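PDB 4R6H: solute binding protein MsmE, which binds melibiose, raffinose and stachyose as the solute-binding component of the MelEDC-MsmX ABC transporter that imports these sugars. Local coordinates for residues Tyr378-Met383 with Arg410-Leu415. Numbering follows the deposited sequence.
Sequences YLPNGM and REYKRL
Pro380 packs between Tyr412 and Leu415, two residues one helical turn apart: its CD lies 3.7 Å from Tyr412 CD1, and its CG 3.8 Å from Leu415 CB. Leu379 adds to the first of these apolar contacts, CD2 standing 4.0 Å from Tyr412 CD1. The phenol ring reaches these two residues because CG of Tyr412 is anti to the backbone N (chi1 170°); the side chains of Leu379 and Pro380 each run at about a right angle to that of Tyr412, and CD2 and CD come obliquely to the ring. With an alanine at Pro380 the ring carbons CG and CD go, which would probably open a gap beside Tyr412 and leave Leu415 CB less covered. The bend at chi2 lays Met383 SD against the helix, 3.8 Å from Leu415 CD1 and close to CB of Glu411, and the bend at chi3 turns CE toward Tyr412 CB. The loop links helix 374-378 to helix 383-395 in this family 1 solute-binding protein, and packs on the C-terminal helix 401-420. Pro380 to Met383 form a type II turn, closed by Met383 N to Pro380 O, with Gly382 at the N-cap of the next helix. No direct hydrogen bond joins the segments; instead a water donates to Asn381 O (2.7 Å) and to Leu415 O (3.1 Å). Tyr412 OH is hydrogen-bonded to Leu218 O, and its ring meets Trp225 edge-to-face. Within the helix, Arg414 NH2 forms a salt bridge with Glu411 OE1 at 2.7 Å; OE1 accepts through its syn lone pair and lies 19° out of the guanidinium plane.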
loop_
_atom_site.group_PDB
_atom_site.type_symbol
_atom_site.label_atom_id
_atom_site.label_comp_id
_atom_site.label_asym_id
_atom_site.label_seq_id
_atom_site.Cartn_x
_atom_site.Cartn_y
_atom_site.Cartn_z
ATOM N N TYR A 378 1.631 6.639 11.640
ATOM C CA TYR A 378 1.560 7.964 12.269
ATOM C C TYR A 378 0.196 8.373 12.807
ATOM O O TYR A 378 0.117 9.357 13.536
ATOM C CB TYR A 378 2.116 9.020 11.296
ATOM C CG TYR A 378 3.575 8.814 11.026
ATOM C CD1 TYR A 378 4.507 9.081 12.026
ATOM C CD2 TYR A 378 4.051 8.321 9.820
ATOM C CE1 TYR A 378 5.858 8.861 11.839
ATOM C CE2 TYR A 378 5.390 8.106 9.604
ATOM C CZ TYR A 378 6.308 8.356 10.622
ATOM O OH TYR A 378 7.664 8.159 10.428
ATOM N N LEU A 379 -0.873 7.628 12.471
ATOM C CA LEU A 379 -2.221 7.944 12.850
ATOM C C LEU A 379 -2.828 6.794 13.646
ATOM O O LEU A 379 -2.505 5.609 13.400
ATOM C CB LEU A 379 -3.086 8.207 11.603
ATOM C CG LEU A 379 -2.661 9.409 10.757
ATOM C CD1 LEU A 379 -3.594 9.621 9.625
ATOM C CD2 LEU A 379 -2.518 10.688 11.593
ATOM N N PRO A 380 -3.727 7.134 14.567
ATOM C CA PRO A 380 -4.430 6.054 15.264
ATOM C C PRO A 380 -5.327 5.262 14.321
ATOM O O PRO A 380 -5.839 5.773 13.316
ATOM C CB PRO A 380 -5.272 6.803 16.292
ATOM C CG PRO A 380 -5.449 8.181 15.745
ATOM C CD PRO A 380 -4.189 8.467 14.987
ATOM N N ASN A 381 -5.509 3.990 14.651
ATOM C CA ASN A 381 -6.352 3.133 13.871
ATOM C C ASN A 381 -7.748 3.715 13.769
ATOM O O ASN A 381 -8.320 4.164 14.773
ATOM C CB ASN A 381 -6.390 1.744 14.538
ATOM C CG ASN A 381 -7.080 0.699 13.690
ATOM O OD1 ASN A 381 -7.053 0.743 12.459
ATOM N ND2 ASN A 381 -7.681 -0.271 14.355
ATOM N N GLY A 382 -8.297 3.727 12.546
ATOM C CA GLY A 382 -9.571 4.343 12.276
ATOM C C GLY A 382 -9.468 5.592 11.402
ATOM O O GLY A 382 -10.464 6.042 10.873
ATOM N N MET A 383 -8.271 6.155 11.262
ATOM C CA MET A 383 -8.140 7.438 10.528
ATOM C C MET A 383 -8.265 7.276 9.004
ATOM O O MET A 383 -8.601 8.220 8.309
ATOM C CB MET A 383 -6.835 8.154 10.882
ATOM C CG MET A 383 -6.857 8.837 12.235
ATOM S SD MET A 383 -8.007 10.220 12.406
ATOM C CE MET A 383 -7.144 11.503 11.452
ATOM N N ARG A 410 -10.003 16.588 15.570
ATOM C CA ARG A 410 -10.944 16.047 16.560
ATOM C C ARG A 410 -10.961 14.518 16.512
ATOM O O ARG A 410 -10.895 13.859 17.544
ATOM C CB ARG A 410 -12.360 16.589 16.317
ATOM C CG ARG A 410 -12.555 18.059 16.652
ATOM C CD ARG A 410 -14.033 18.456 16.675
ATOM N NE ARG A 410 -14.691 18.433 15.360
ATOM C CZ ARG A 410 -14.685 19.437 14.466
ATOM N NH1 ARG A 410 -14.037 20.576 14.687
ATOM N NH2 ARG A 410 -15.328 19.298 13.319
ATOM N N GLU A 411 -11.038 13.940 15.314
ATOM C CA GLU A 411 -11.013 12.485 15.183
ATOM C C GLU A 411 -9.688 11.851 15.623
ATOM O O GLU A 411 -9.655 10.772 16.215
ATOM C CB GLU A 411 -11.241 12.131 13.711
ATOM C CG GLU A 411 -12.618 12.459 13.185
ATOM C CD GLU A 411 -13.652 11.417 13.582
ATOM O OE1 GLU A 411 -13.304 10.442 14.290
ATOM O OE2 GLU A 411 -14.813 11.569 13.175
ATOM N N TYR A 412 -8.571 12.503 15.297
ATOM C CA TYR A 412 -7.267 12.074 15.743
ATOM C C TYR A 412 -7.221 11.986 17.265
ATOM O O TYR A 412 -6.811 10.964 17.810
ATOM C CB TYR A 412 -6.258 13.062 15.182
ATOM C CG TYR A 412 -4.834 13.032 15.634
ATOM C CD1 TYR A 412 -3.891 12.142 15.094
ATOM C CD2 TYR A 412 -4.386 13.979 16.561
ATOM C CE1 TYR A 412 -2.570 12.191 15.478
ATOM C CE2 TYR A 412 -3.064 14.039 16.950
ATOM C CZ TYR A 412 -2.154 13.151 16.414
ATOM O OH TYR A 412 -0.839 13.226 16.810
ATOM N N LYS A 413 -7.683 13.035 17.914
ATOM C CA LYS A 413 -7.691 13.089 19.375
ATOM C C LYS A 413 -8.599 11.997 19.946
ATOM O O LYS A 413 -8.212 11.258 20.879
ATOM C CB LYS A 413 -8.149 14.477 19.856
ATOM C CG LYS A 413 -7.097 15.282 20.595
ATOM C CD LYS A 413 -6.071 15.899 19.662
ATOM C CE LYS A 413 -4.910 16.465 20.462
ATOM N NZ LYS A 413 -4.012 15.392 20.978
ATOM N N ARG A 414 -9.789 11.903 19.388
ATOM C CA ARG A 414 -10.766 10.896 19.824
ATOM C C ARG A 414 -10.240 9.470 19.675
ATOM O O ARG A 414 -10.369 8.646 20.589
ATOM C CB ARG A 414 -12.073 11.025 19.067
ATOM C CG ARG A 414 -13.136 10.046 19.557
ATOM C CD ARG A 414 -14.457 10.211 18.827
ATOM N NE ARG A 414 -14.360 9.831 17.412
ATOM C CZ ARG A 414 -14.317 8.576 16.954
ATOM N NH1 ARG A 414 -14.352 7.535 17.789
ATOM N NH2 ARG A 414 -14.238 8.357 15.638
ATOM N N LEU A 415 -9.673 9.160 18.512
ATOM C CA LEU A 415 -9.239 7.793 18.240
ATOM C C LEU A 415 -7.984 7.424 19.011
ATOM O O LEU A 415 -7.800 6.259 19.364
ATOM C CB LEU A 415 -9.062 7.565 16.737
ATOM C CG LEU A 415 -10.352 7.522 15.929
ATOM C CD1 LEU A 415 -10.036 7.675 14.440
ATOM C CD2 LEU A 415 -11.057 6.192 16.176
HETATM O O HOH W 1 -7.834 3.902 17.402
#